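Local coordinates for MexT protein (Pseudomonas aeruginosa, PDB 6L33) that activates transcription of the MexEF-OprN efflux pump genes, probably as a DNA-binding LysR-type regulator, of which this chain is the regulatory domain, at residues Ala44-Met49 with Arg177-Ser182; Ser63-Leu68 with Ala72-Val77; Pro82-Ala87 with Asp97-Arg102; Phe116-Leu121 with Arg126-Val131. All coordinates share one frame; numbering follows the deposited sequence.

Contact 1 of 4, residues Ala44-Met49 with Arg177-Ser182; sequences ANYLLM and RAFELS
The backbones that carry Tyr-46 and Phe-179 stay well apart, with 8.4 Å between the CA atoms of these two residues, and no hydrogen bond spans the gap. Tyr-46 sits in a turn that follows strand 38-43, whereas Phe-179 belongs to the extended chain leading into strand 181-186. Asn-45 shapes the turn. Its OD1 accepts from the backbone N of Leu-47 at 2.9 Å, in the carbonyl plane on a lone pair, and also from the backbone N of Leu-48, which arrives from above that plane. The first bond makes an Asx turn, and the second, to the residue three on, completes an Asx motif; the short amide side chain of asparagine suits both. The gap itself is bridged by two rings in a T-shaped pair, their centroids 4.6 Å apart and their planes at 67°. Phe-179 presents its edge, and its CE2 lies over the centre of the tyrosine ring; beside it, CD2 of Phe-179 approaches CD2 of Tyr-46 to 3.5 Å. Phe-109 meets Tyr-46, and Phe-116 touches both rings. The pair lies between the loops after strand 38-43 and before strand 181-186, on the side that meets the N-terminal end of helix 116-123 of the other half of the domain.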
loop_
_atom_site.group_PDB
_atom_site.type_symbol
_atom_site.label_atom_id
_atom_site.label_comp_id
_atom_site.label_asym_id
_atom_site.label_seq_id
_atom_site.Cartn_x
_atom_site.Cartn_y
_atom_site.Cartn_z
ATOM N N ALA B 44 8.337 0.839 0.688
ATOM C CA ALA B 44 9.440 1.648 0.189
ATOM C C ALA B 44 9.106 2.218 -1.182
ATOM O O ALA B 44 8.448 1.563 -1.996
ATOM C CB ALA B 44 10.737 0.834 0.105
ATOM N N ASN B 45 9.560 3.446 -1.419
ATOM C CA ASN B 45 9.497 4.084 -2.727
ATOM C C ASN B 45 10.738 4.958 -2.868
ATOM O O ASN B 45 11.511 5.118 -1.921
ATOM C CB ASN B 45 8.201 4.887 -2.907
ATOM C CG ASN B 45 8.032 5.980 -1.865
ATOM O OD1 ASN B 45 8.715 7.003 -1.904
ATOM N ND2 ASN B 45 7.107 5.773 -0.934
ATOM N N TYR B 46 10.934 5.525 -4.060
ATOM C CA TYR B 46 12.187 6.242 -4.287
ATOM C C TYR B 46 12.304 7.518 -3.460
ATOM O O TYR B 46 13.412 8.051 -3.338
ATOM C CB TYR B 46 12.376 6.552 -5.780
ATOM C CG TYR B 46 11.401 7.540 -6.381
ATOM C CD1 TYR B 46 11.583 8.911 -6.230
ATOM C CD2 TYR B 46 10.318 7.103 -7.129
ATOM C CE1 TYR B 46 10.698 9.814 -6.785
ATOM C CE2 TYR B 46 9.429 7.999 -7.693
ATOM C CZ TYR B 46 9.624 9.352 -7.516
ATOM O OH TYR B 46 8.740 10.245 -8.074
ATOM N N LEU B 47 11.210 8.012 -2.879
ATOM C CA LEU B 47 11.294 9.159 -1.981
ATOM C C LEU B 47 11.613 8.750 -0.547
ATOM O O LEU B 47 12.433 9.397 0.112
ATOM C CB LEU B 47 9.987 9.959 -2.006
ATOM C CG LEU B 47 9.678 10.778 -3.261
ATOM C CD1 LEU B 47 8.421 11.611 -3.053
ATOM C CD2 LEU B 47 10.856 11.663 -3.638
ATOM N N LEU B 48 10.976 7.688 -0.050
ATOM C CA LEU B 48 11.208 7.228 1.314
ATOM C C LEU B 48 12.501 6.440 1.462
ATOM O O LEU B 48 12.963 6.242 2.592
ATOM C CB LEU B 48 10.045 6.352 1.785
ATOM C CG LEU B 48 8.694 7.001 2.085
ATOM C CD1 LEU B 48 7.740 5.962 2.652
ATOM C CD2 LEU B 48 8.854 8.167 3.047
HETATM N N MSE B 49 13.088 5.991 0.357
HETATM C CA MSE B 49 14.211 5.058 0.401
HETATM C C MSE B 49 15.437 5.570 1.182
HETATM O O MSE B 49 15.952 4.849 2.037
HETATM C CB MSE B 49 14.611 4.663 -1.026
HETATM C CG MSE B 49 15.560 3.497 -1.092
HETATM SE SE MSE B 49 14.818 1.897 -0.267
HETATM C CE MSE B 49 16.468 0.867 -0.214
ATOM N N ARG B 177 10.968 9.443 -17.995
ATOM C CA ARG B 177 11.823 8.757 -17.036
ATOM C C ARG B 177 11.199 7.439 -16.586
ATOM O O ARG B 177 9.975 7.282 -16.565
ATOM C CB ARG B 177 12.054 9.649 -15.814
ATOM C CG ARG B 177 13.502 9.969 -15.498
ATOM C CD ARG B 177 13.589 10.857 -14.263
ATOM N NE ARG B 177 14.838 11.610 -14.202
ATOM C CZ ARG B 177 14.985 12.853 -14.650
ATOM N NH1 ARG B 177 13.958 13.488 -15.199
ATOM N NH2 ARG B 177 16.159 13.460 -14.552
ATOM N N ALA B 178 12.057 6.504 -16.188
ATOM C CA ALA B 178 11.626 5.263 -15.553
ATOM C C ALA B 178 12.773 4.808 -14.664
ATOM O O ALA B 178 13.810 4.365 -15.171
ATOM C CB ALA B 178 11.257 4.198 -16.581
ATOM N N PHE B 179 12.597 4.938 -13.351
ATOM C CA PHE B 179 13.665 4.625 -12.413
ATOM C C PHE B 179 13.962 3.131 -12.405
ATOM O O PHE B 179 13.071 2.294 -12.553
ATOM C CB PHE B 179 13.293 5.078 -10.999
ATOM C CG PHE B 179 13.263 6.571 -10.825
ATOM C CD1 PHE B 179 14.245 7.371 -11.385
ATOM C CD2 PHE B 179 12.252 7.173 -10.094
ATOM C CE1 PHE B 179 14.215 8.746 -11.222
ATOM C CE2 PHE B 179 12.218 8.544 -9.929
ATOM C CZ PHE B 179 13.200 9.331 -10.492
ATOM N N GLU B 180 15.239 2.809 -12.219
ATOM C CA GLU B 180 15.673 1.430 -12.066
ATOM C C GLU B 180 15.062 0.802 -10.817
ATOM O O GLU B 180 14.800 1.478 -9.819
ATOM C CB GLU B 180 17.198 1.380 -11.961
ATOM C CG GLU B 180 17.732 2.351 -10.904
ATOM C CD GLU B 180 19.232 2.257 -10.688
ATOM O OE1 GLU B 180 19.653 1.969 -9.547
ATOM O OE2 GLU B 180 19.988 2.479 -11.657
ATOM N N LEU B 181 14.831 -0.507 -10.877
ATOM C CA LEU B 181 14.654 -1.289 -9.662
ATOM C C LEU B 181 16.033 -1.617 -9.103
ATOM O O LEU B 181 16.900 -2.110 -9.831
ATOM C CB LEU B 181 13.871 -2.575 -9.936
ATOM C CG LEU B 181 12.344 -2.560 -9.825
ATOM C CD1 LEU B 181 11.786 -3.962 -10.037
ATOM C CD2 LEU B 181 11.884 -1.994 -8.486
ATOM N N SER B 182 16.245 -1.321 -7.824
ATOM C CA SER B 182 17.547 -1.493 -7.201
ATOM C C SER B 182 17.421 -2.301 -5.919
ATOM O O SER B 182 16.365 -2.324 -5.280
ATOM C CB SER B 182 18.204 -0.145 -6.865
ATOM O OG SER B 182 18.705 0.498 -8.021
#

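Contact 2 of 4, residues Ser63-Leu68 with Ala72-Val77; sequences SYTDEL and AKRKTV
Arg-74 NH2 donates to two oxygens of the 63-68 loop: Thr-65 OG1 at 2.8 Å, with an N-H...O angle of 143°, and the backbone Asp-66 O at 3.1 Å, where the angle opens to 162°. The carbonyl oxygen of Asp-66 lies in the guanidinium plane, although NH2 sits above the plane of the Asp-66 carbonyl; Thr-65 OG1 is tilted slightly from the guanidinium plane. A bend at chi3 (-84°) turns the end of the arginine chain so that the edge of its flat group meets the loop. Leu-68 lies over one face of that group, with CD1 3.6 Å from Arg-74 NE and equally 3.6 Å from Arg-74 CB. A branched aliphatic residue suits this place because the face of a guanidinium forms no hydrogen bonds, while its edge does. Leu-68 CB also packs on Ala-72 CB at 4.3 Å; Ala-72 has a small side chain and so meets Leu-68 with its CB alone. Thr-65 OG1 is hydrogen-bonded to Ser-182 OG as well. Strand 181-186 runs between strands 60-62 and 72-78 in the sheet, so Arg-74 links the outermost strand to the loop beyond its neighbour. The chemistry implies a directional polar tie at the surface, one NH2 shared between a hydroxyl and a backbone carbonyl at the guanidinium edge while leucine takes a face, with the charge probably partly offset by Glu-180.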
loop_
_atom_site.group_PDB
_atom_site.type_symbol
_atom_site.label_atom_id
_atom_site.label_comp_id
_atom_site.label_asym_id
_atom_site.label_seq_id
_atom_site.Cartn_x
_atom_site.Cartn_y
_atom_site.Cartn_z
ATOM N N SER B 63 13.511 -1.631 -4.359
ATOM C CA SER B 63 12.598 -0.549 -4.682
ATOM C C SER B 63 13.083 0.134 -5.949
ATOM O O SER B 63 14.230 -0.044 -6.369
ATOM C CB SER B 63 12.518 0.463 -3.530
ATOM O OG SER B 63 11.508 1.430 -3.753
ATOM N N TYR B 64 12.193 0.909 -6.559
ATOM C CA TYR B 64 12.652 1.940 -7.474
ATOM C C TYR B 64 13.458 2.958 -6.683
ATOM O O TYR B 64 13.073 3.354 -5.580
ATOM C CB TYR B 64 11.471 2.610 -8.174
ATOM C CG TYR B 64 10.587 1.633 -8.909
ATOM C CD1 TYR B 64 10.962 1.125 -10.148
ATOM C CD2 TYR B 64 9.390 1.205 -8.357
ATOM C CE1 TYR B 64 10.160 0.225 -10.821
ATOM C CE2 TYR B 64 8.582 0.306 -9.020
ATOM C CZ TYR B 64 8.971 -0.179 -10.252
ATOM O OH TYR B 64 8.164 -1.076 -10.914
ATOM N N THR B 65 14.603 3.355 -7.225
ATOM C CA THR B 65 15.502 4.253 -6.518
ATOM C C THR B 65 15.940 5.377 -7.440
ATOM O O THR B 65 16.147 5.167 -8.639
ATOM C CB THR B 65 16.736 3.515 -5.985
ATOM O OG1 THR B 65 17.440 2.914 -7.079
ATOM C CG2 THR B 65 16.333 2.435 -4.987
ATOM N N ASP B 66 16.078 6.575 -6.866
ATOM C CA ASP B 66 16.620 7.709 -7.590
ATOM C C ASP B 66 17.974 8.014 -6.975
ATOM O O ASP B 66 19.000 7.483 -7.444
ATOM C CB ASP B 66 15.632 8.883 -7.553
ATOM C CG ASP B 66 16.100 10.069 -8.376
ATOM O OD1 ASP B 66 17.126 9.947 -9.075
ATOM O OD2 ASP B 66 15.436 11.124 -8.323
ATOM N N GLU B 67 18.051 8.832 -5.928
ATOM C CA GLU B 67 19.296 9.082 -5.221
ATOM C C GLU B 67 19.289 8.370 -3.874
ATOM O O GLU B 67 18.235 8.170 -3.263
ATOM C CB GLU B 67 19.526 10.581 -5.011
ATOM C CG GLU B 67 19.225 11.434 -6.229
ATOM C CD GLU B 67 20.380 11.479 -7.210
ATOM O OE1 GLU B 67 20.220 12.091 -8.287
ATOM O OE2 GLU B 67 21.447 10.901 -6.905
ATOM N N LEU B 68 20.476 7.996 -3.418
ATOM C CA LEU B 68 20.685 7.293 -2.164
ATOM C C LEU B 68 21.748 8.017 -1.354
ATOM O O LEU B 68 22.576 8.745 -1.913
ATOM C CB LEU B 68 21.113 5.840 -2.413
ATOM C CG LEU B 68 20.092 4.955 -3.131
ATOM C CD1 LEU B 68 20.731 3.656 -3.572
ATOM C CD2 LEU B 68 18.890 4.686 -2.239
ATOM N N ALA B 72 25.722 4.390 1.417
ATOM C CA ALA B 72 24.809 3.346 0.974
ATOM C C ALA B 72 25.355 2.675 -0.275
ATOM O O ALA B 72 25.800 3.353 -1.205
ATOM C CB ALA B 72 23.410 3.912 0.697
ATOM N N LYS B 73 25.324 1.346 -0.287
ATOM C CA LYS B 73 25.667 0.555 -1.458
ATOM C C LYS B 73 24.392 0.167 -2.196
ATOM O O LYS B 73 23.321 0.049 -1.596
ATOM C CB LYS B 73 26.452 -0.701 -1.067
ATOM C CG LYS B 73 27.910 -0.448 -0.700
ATOM C CD LYS B 73 28.828 -0.645 -1.899
ATOM C CE LYS B 73 30.077 -1.435 -1.526
ATOM N NZ LYS B 73 31.037 -0.636 -0.715
ATOM N N ARG B 74 24.511 -0.028 -3.506
ATOM C CA ARG B 74 23.339 -0.335 -4.312
ATOM C C ARG B 74 23.721 -1.288 -5.432
ATOM O O ARG B 74 24.879 -1.365 -5.849
ATOM C CB ARG B 74 22.693 0.937 -4.881
ATOM C CG ARG B 74 23.066 1.254 -6.318
ATOM C CD ARG B 74 22.851 2.727 -6.632
ATOM N NE ARG B 74 21.469 3.023 -7.001
ATOM C CZ ARG B 74 20.993 4.252 -7.187
ATOM N NH1 ARG B 74 21.788 5.303 -7.037
ATOM N NH2 ARG B 74 19.723 4.430 -7.523
ATOM N N LYS B 75 22.715 -2.016 -5.914
ATOM C CA LYS B 75 22.881 -3.007 -6.968
ATOM C C LYS B 75 21.640 -2.971 -7.843
ATOM O O LYS B 75 20.527 -3.179 -7.349
ATOM C CB LYS B 75 23.093 -4.406 -6.374
ATOM C CG LYS B 75 22.766 -5.560 -7.306
ATOM C CD LYS B 75 23.153 -6.891 -6.673
ATOM C CE LYS B 75 22.881 -8.061 -7.606
ATOM N NZ LYS B 75 21.492 -8.581 -7.465
ATOM N N THR B 76 21.823 -2.684 -9.130
ATOM C CA THR B 76 20.703 -2.713 -10.058
ATOM C C THR B 76 20.179 -4.137 -10.183
ATOM O O THR B 76 20.946 -5.074 -10.421
ATOM C CB THR B 76 21.120 -2.183 -11.431
ATOM O OG1 THR B 76 21.459 -0.795 -11.331
ATOM C CG2 THR B 76 19.985 -2.348 -12.436
ATOM N N VAL B 77 18.872 -4.304 -10.005
ATOM C CA VAL B 77 18.242 -5.603 -10.193
ATOM C C VAL B 77 17.387 -5.661 -11.452
ATOM O O VAL B 77 17.168 -6.765 -11.976
ATOM C CB VAL B 77 17.413 -6.014 -8.956
ATOM C CG1 VAL B 77 18.181 -5.709 -7.678
ATOM C CG2 VAL B 77 16.062 -5.321 -8.947
#

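Contact 3 of 4, residues Pro82-Ala87 with Asp97-Arg102; sequences PKILRA and DDYCAR
Apolar packing comes first: Ile-84 on strand 82-86 reaches with CD1 to CE1 of Tyr-99 on helix 96-101, 3.4 Å away, while Ile-84 CG1 is 4.1 Å from the same ring atom. The backbones are far apart, 9.3 Å from the CA of Ile-84 to that of Tyr-99, and the interval is filled by long side chains, the tyrosine ring and the end of the isoleucine. With CG anti to the backbone N (chi1 -175°), the tyrosine extends from the helix over the sheet, and its OH hydrogen-bonds Thr-152 OG1 on the adjoining strand; a phenol suits a buried place that is apolar along its length and polar at its end. The second kind of interaction is electrostatic. Arg-86 NH1 and Arg-102 NH2 lie 3.9 Å apart, with the two guanidinium planes nearly perpendicular at 84°. Asp-88 reconciles these like charges, as its carboxylate forms salt bridges with both arginines. Glu-170 takes another nitrogen of Arg-86, and the carbonyl of Asp-148 accepts from Arg-102 NE, so neither guanidinium depends on one partner. Helix against sheet, joined by side chains from alternate strand positions, is the alpha/beta layering of the LysR regulatory domain, whose fold belongs to the periplasmic binding protein clan.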
loop_
_atom_site.group_PDB
_atom_site.type_symbol
_atom_site.label_atom_id
_atom_site.label_comp_id
_atom_site.label_asym_id
_atom_site.label_seq_id
_atom_site.Cartn_x
_atom_site.Cartn_y
_atom_site.Cartn_z
ATOM N N PRO B 82 9.036 3.040 -19.363
ATOM C CA PRO B 82 7.675 3.472 -19.037
ATOM C C PRO B 82 6.627 2.760 -19.877
ATOM O O PRO B 82 6.869 2.351 -21.015
ATOM C CB PRO B 82 7.700 4.974 -19.343
ATOM C CG PRO B 82 8.757 5.125 -20.381
ATOM C CD PRO B 82 9.800 4.088 -20.065
ATOM N N LYS B 83 5.443 2.612 -19.284
ATOM C CA LYS B 83 4.306 1.995 -19.948
ATOM C C LYS B 83 3.053 2.805 -19.658
ATOM O O LYS B 83 2.889 3.333 -18.554
ATOM C CB LYS B 83 4.099 0.544 -19.489
ATOM C CG LYS B 83 5.157 -0.432 -19.976
ATOM C CD LYS B 83 5.090 -0.614 -21.484
ATOM C CE LYS B 83 6.107 -1.640 -21.959
ATOM N NZ LYS B 83 6.105 -1.772 -23.441
ATOM N N ILE B 84 2.182 2.907 -20.655
ATOM C CA ILE B 84 0.855 3.490 -20.489
ATOM C C ILE B 84 -0.112 2.375 -20.138
ATOM O O ILE B 84 -0.062 1.287 -20.719
ATOM C CB ILE B 84 0.400 4.225 -21.764
ATOM C CG1 ILE B 84 1.369 5.350 -22.121
ATOM C CG2 ILE B 84 -1.012 4.773 -21.593
ATOM C CD1 ILE B 84 1.802 6.168 -20.942
ATOM N N LEU B 85 -0.996 2.643 -19.182
ATOM C CA LEU B 85 -2.062 1.726 -18.810
ATOM C C LEU B 85 -3.395 2.394 -19.102
ATOM O O LEU B 85 -3.605 3.553 -18.728
ATOM C CB LEU B 85 -1.973 1.348 -17.330
ATOM C CG LEU B 85 -1.258 0.047 -16.959
ATOM C CD1 LEU B 85 0.039 -0.119 -17.726
ATOM C CD2 LEU B 85 -0.995 0.028 -15.466
ATOM N N ARG B 86 -4.289 1.678 -19.776
ATOM C CA ARG B 86 -5.617 2.207 -20.034
ATOM C C ARG B 86 -6.640 1.090 -19.907
ATOM O O ARG B 86 -6.308 -0.098 -19.935
ATOM C CB ARG B 86 -5.711 2.878 -21.412
ATOM C CG ARG B 86 -5.321 2.011 -22.596
ATOM C CD ARG B 86 -6.089 2.472 -23.823
ATOM N NE ARG B 86 -5.283 2.520 -25.030
ATOM C CZ ARG B 86 -5.729 2.961 -26.202
ATOM N NH1 ARG B 86 -6.975 3.404 -26.319
ATOM N NH2 ARG B 86 -4.925 2.967 -27.252
ATOM N N ALA B 87 -7.902 1.497 -19.754
ATOM C CA ALA B 87 -8.997 0.566 -19.546
ATOM C C ALA B 87 -10.139 0.744 -20.534
ATOM O O ALA B 87 -11.114 -0.012 -20.465
ATOM C CB ALA B 87 -9.544 0.700 -18.116
ATOM N N ASP B 97 -1.437 13.448 -28.918
ATOM C CA ASP B 97 -2.625 14.282 -28.754
ATOM C C ASP B 97 -3.664 13.594 -27.875
ATOM O O ASP B 97 -4.231 14.214 -26.968
ATOM C CB ASP B 97 -3.229 14.624 -30.118
ATOM C CG ASP B 97 -2.505 15.759 -30.812
ATOM O OD1 ASP B 97 -1.847 16.563 -30.120
ATOM O OD2 ASP B 97 -2.603 15.850 -32.054
ATOM N N ASP B 98 -3.942 12.313 -28.145
ATOM C CA ASP B 98 -4.850 11.556 -27.289
ATOM C C ASP B 98 -4.375 11.568 -25.843
ATOM O O ASP B 98 -5.171 11.757 -24.916
ATOM C CB ASP B 98 -4.967 10.107 -27.768
ATOM C CG ASP B 98 -5.494 9.987 -29.184
ATOM O OD1 ASP B 98 -6.154 10.930 -29.667
ATOM O OD2 ASP B 98 -5.252 8.931 -29.809
ATOM N N TYR B 99 -3.074 11.360 -25.639
ATOM C CA TYR B 99 -2.522 11.281 -24.292
ATOM C C TYR B 99 -2.747 12.580 -23.530
ATOM O O TYR B 99 -3.202 12.572 -22.380
ATOM C CB TYR B 99 -1.032 10.950 -24.378
ATOM C CG TYR B 99 -0.360 10.713 -23.050
ATOM C CD1 TYR B 99 -0.318 9.443 -22.491
ATOM C CD2 TYR B 99 0.243 11.756 -22.358
ATOM C CE1 TYR B 99 0.301 9.220 -21.279
ATOM C CE2 TYR B 99 0.860 11.542 -21.144
ATOM C CZ TYR B 99 0.887 10.272 -20.608
ATOM O OH TYR B 99 1.509 10.056 -19.400
ATOM N N CYS B 100 -2.446 13.711 -24.168
ATOM C CA CYS B 100 -2.555 15.006 -23.508
ATOM C C CYS B 100 -4.000 15.415 -23.258
ATOM O O CYS B 100 -4.247 16.272 -22.403
ATOM C CB CYS B 100 -1.852 16.068 -24.353
ATOM S SG CYS B 100 -0.055 16.060 -24.167
ATOM N N ALA B 101 -4.957 14.832 -23.985
ATOM C CA ALA B 101 -6.357 15.207 -23.844
ATOM C C ALA B 101 -7.107 14.365 -22.821
ATOM O O ALA B 101 -8.146 14.806 -22.318
ATOM C CB ALA B 101 -7.072 15.105 -25.196
ATOM N N ARG B 102 -6.621 13.187 -22.505
ATOM C CA ARG B 102 -7.354 12.342 -21.578
ATOM C C ARG B 102 -6.939 12.639 -20.143
ATOM O O ARG B 102 -5.897 13.254 -19.903
ATOM C CB ARG B 102 -7.124 10.875 -21.933
ATOM C CG ARG B 102 -7.941 10.469 -23.153
ATOM C CD ARG B 102 -7.647 9.068 -23.633
ATOM N NE ARG B 102 -8.005 8.062 -22.642
ATOM C CZ ARG B 102 -8.271 6.794 -22.936
ATOM N NH1 ARG B 102 -8.583 5.943 -21.971
ATOM N NH2 ARG B 102 -8.232 6.381 -24.196
#

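Contact 4 of 4, residues Phe116-Leu121 with Arg126-Val131; sequences FVDEEL and RKRKVV. With SO4 (sulfate ion), chain G.
Asp-118 and Arg-128 form a two-pronged salt bridge: Arg-128 NE donates to Asp-118 OD1 at 2.9 Å and Arg-128 NH2 to Asp-118 OD2 at 3.1 Å. The arginine grips side-on, both oxygens near its plane, yet meets the carboxylate from above, the planes 53° apart. OD2 also accepts from the backbone N of Gly-115, just before the helix, which together with the arginine restrains the carboxylate. Apolar cover comes from Val-117, whose short branched side chain sets CG1 over the guanidinium face, 3.5 Å from Arg-128 CZ, and leaves the edge to the acid. Buried Leu-121 packs between helix and strand, its CB 4.2 Å from Arg-126 CB and its CD1 reaching Lys-127 and Arg-128. Arg-126 N donates to Leu-121 O at 2.9 Å. One water accepts from Arg-128 N beside Asp-118 OD1; a second lies within hydrogen-bonding distance of Asp-118 O and Arg-126 O. A sulfate, probably from the crystallisation liquor, accepts from Phe-116 N and Val-117 N, consistent with a helix N terminus that can accept an anion. Val-131 makes backbone hydrogen bonds to the second subunit, and Lys-129 packs on its Val-38. The contact completes the beta-alpha-beta unit of strand 103-107, helix 116-123 and strand 129-134.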
loop_
_atom_site.group_PDB
_atom_site.type_symbol
_atom_site.label_atom_id
_atom_site.label_comp_id
_atom_site.label_asym_id
_atom_site.label_seq_id
_atom_site.Cartn_x
_atom_site.Cartn_y
_atom_site.Cartn_z
ATOM N N PHE B 116 7.147 13.557 -13.287
ATOM C CA PHE B 116 8.187 13.717 -14.296
ATOM C C PHE B 116 7.604 13.788 -15.701
ATOM O O PHE B 116 8.149 14.494 -16.557
ATOM C CB PHE B 116 9.189 12.573 -14.189
ATOM C CG PHE B 116 10.073 12.658 -12.977
ATOM C CD1 PHE B 116 11.054 13.634 -12.887
ATOM C CD2 PHE B 116 9.921 11.769 -11.925
ATOM C CE1 PHE B 116 11.868 13.717 -11.774
ATOM C CE2 PHE B 116 10.732 11.848 -10.809
ATOM C CZ PHE B 116 11.706 12.824 -10.733
ATOM N N VAL B 117 6.507 13.073 -15.953
ATOM C CA VAL B 117 5.828 13.177 -17.243
ATOM C C VAL B 117 5.426 14.623 -17.510
ATOM O O VAL B 117 5.636 15.155 -18.606
ATOM C CB VAL B 117 4.612 12.234 -17.286
ATOM C CG1 VAL B 117 3.653 12.643 -18.395
ATOM C CG2 VAL B 117 5.068 10.789 -17.466
ATOM N N ASP B 118 4.849 15.281 -16.502
ATOM C CA ASP B 118 4.491 16.688 -16.636
ATOM C C ASP B 118 5.725 17.550 -16.864
ATOM O O ASP B 118 5.687 18.511 -17.642
ATOM C CB ASP B 118 3.738 17.147 -15.390
ATOM C CG ASP B 118 2.537 16.276 -15.086
ATOM O OD1 ASP B 118 1.508 16.434 -15.772
ATOM O OD2 ASP B 118 2.626 15.429 -14.173
ATOM N N GLU B 119 6.829 17.220 -16.190
ATOM C CA GLU B 119 8.077 17.943 -16.402
ATOM C C GLU B 119 8.555 17.794 -17.841
ATOM O O GLU B 119 8.997 18.768 -18.461
ATOM C CB GLU B 119 9.133 17.439 -15.415
ATOM C CG GLU B 119 10.484 18.126 -15.500
ATOM C CD GLU B 119 11.472 17.581 -14.480
ATOM O OE1 GLU B 119 11.069 17.369 -13.315
ATOM O OE2 GLU B 119 12.646 17.358 -14.842
ATOM N N GLU B 120 8.446 16.585 -18.398
ATOM C CA GLU B 120 8.896 16.358 -19.768
ATOM C C GLU B 120 7.967 17.016 -20.782
ATOM O O GLU B 120 8.434 17.607 -21.764
ATOM C CB GLU B 120 9.011 14.857 -20.034
ATOM C CG GLU B 120 9.548 14.504 -21.416
ATOM C CD GLU B 120 10.994 14.929 -21.629
ATOM O OE1 GLU B 120 11.446 14.918 -22.795
ATOM O OE2 GLU B 120 11.682 15.267 -20.641
ATOM N N LEU B 121 6.651 16.923 -20.567
ATOM C CA LEU B 121 5.704 17.545 -21.489
ATOM C C LEU B 121 5.864 19.060 -21.509
ATOM O O LEU B 121 5.712 19.693 -22.560
ATOM C CB LEU B 121 4.272 17.169 -21.112
ATOM C CG LEU B 121 3.832 15.731 -21.394
ATOM C CD1 LEU B 121 2.397 15.510 -20.931
ATOM C CD2 LEU B 121 3.986 15.399 -22.872
ATOM N N ARG B 126 3.603 21.293 -23.851
ATOM C CA ARG B 126 2.405 20.481 -23.709
ATOM C C ARG B 126 2.104 20.239 -22.235
ATOM O O ARG B 126 2.969 20.384 -21.366
ATOM C CB ARG B 126 2.556 19.139 -24.435
ATOM C CG ARG B 126 2.890 19.255 -25.916
ATOM C CD ARG B 126 1.750 19.891 -26.696
ATOM N NE ARG B 126 0.632 18.973 -26.896
ATOM C CZ ARG B 126 0.525 18.136 -27.925
ATOM N NH1 ARG B 126 1.471 18.096 -28.853
ATOM N NH2 ARG B 126 -0.528 17.340 -28.025
ATOM N N LYS B 127 0.861 19.852 -21.960
ATOM C CA LYS B 127 0.442 19.582 -20.594
ATOM C C LYS B 127 -0.674 18.549 -20.600
ATOM O O LYS B 127 -1.213 18.181 -21.648
ATOM C CB LYS B 127 -0.003 20.865 -19.881
ATOM C CG LYS B 127 -1.047 21.672 -20.636
ATOM C CD LYS B 127 -1.301 23.010 -19.953
ATOM C CE LYS B 127 -2.360 23.818 -20.687
ATOM N NZ LYS B 127 -3.693 23.153 -20.657
ATOM N N ARG B 128 -1.013 18.082 -19.401
ATOM C CA ARG B 128 -2.054 17.088 -19.200
ATOM C C ARG B 128 -2.776 17.407 -17.900
ATOM O O ARG B 128 -2.279 18.166 -17.063
ATOM C CB ARG B 128 -1.472 15.668 -19.153
ATOM C CG ARG B 128 -0.572 15.441 -17.948
ATOM C CD ARG B 128 -0.071 14.011 -17.839
ATOM N NE ARG B 128 0.675 13.810 -16.598
ATOM C CZ ARG B 128 1.003 12.622 -16.102
ATOM N NH1 ARG B 128 0.657 11.512 -16.740
ATOM N NH2 ARG B 128 1.681 12.543 -14.964
ATOM N N LYS B 129 -3.958 16.821 -17.733
ATOM C CA LYS B 129 -4.760 17.016 -16.532
ATOM C C LYS B 129 -4.729 15.741 -15.702
ATOM O O LYS B 129 -5.176 14.683 -16.160
ATOM C CB LYS B 129 -6.198 17.404 -16.881
ATOM C CG LYS B 129 -7.067 17.733 -15.669
ATOM C CD LYS B 129 -6.370 18.707 -14.722
ATOM C CE LYS B 129 -7.253 19.897 -14.383
ATOM N NZ LYS B 129 -7.212 20.218 -12.928
ATOM N N VAL B 130 -4.196 15.840 -14.492
ATOM C CA VAL B 130 -4.221 14.741 -13.536
ATOM C C VAL B 130 -5.462 14.895 -12.671
ATOM O O VAL B 130 -5.702 15.966 -12.102
ATOM C CB VAL B 130 -2.944 14.725 -12.680
ATOM C CG1 VAL B 130 -3.030 13.639 -11.606
ATOM C CG2 VAL B 130 -1.719 14.527 -13.560
ATOM N N VAL B 131 -6.266 13.835 -12.587
ATOM C CA VAL B 131 -7.484 13.847 -11.782
ATOM C C VAL B 131 -7.367 12.995 -10.534
ATOM O O VAL B 131 -8.253 13.070 -9.666
ATOM C CB VAL B 131 -8.711 13.397 -12.601
ATOM C CG1 VAL B 131 -8.946 14.332 -13.777
ATOM C CG2 VAL B 131 -8.534 11.955 -13.068
HETATM S S SO4 G . 5.733 10.128 -13.121
HETATM O O1 SO4 G . 6.435 10.868 -12.076
HETATM O O2 SO4 G . 4.987 11.060 -13.963
HETATM O O3 SO4 G . 6.702 9.396 -13.931
HETATM O O4 SO4 G . 4.805 9.183 -12.505
HETATM O O HOH W 1 1.074 18.780 -17.453
HETATM O O HOH W 2 3.384 19.930 -18.424
#

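Overall arrangement
From the N terminus, the chain first reaches residues 44-49, which open the long loop that contact 1 closes only at 177-182. The other three contacts are nested inside it, one after another, and none cross. Contact 2 closes a short loop at the edge of the sheet that also holds strand 181-186, and its centre is about 7 Å from that of contact 1. The chain then passes to the second sheet, where contacts 3 and 4 close in series; they touch through Tyr-99 of contact 3, which meets Val-117 and Arg-128 of contact 4, and through a salt bridge from Asp-97 to Arg-126. Phe-179 against Phe-116 joins contact 1 to contact 4, linking the two halves of the domain.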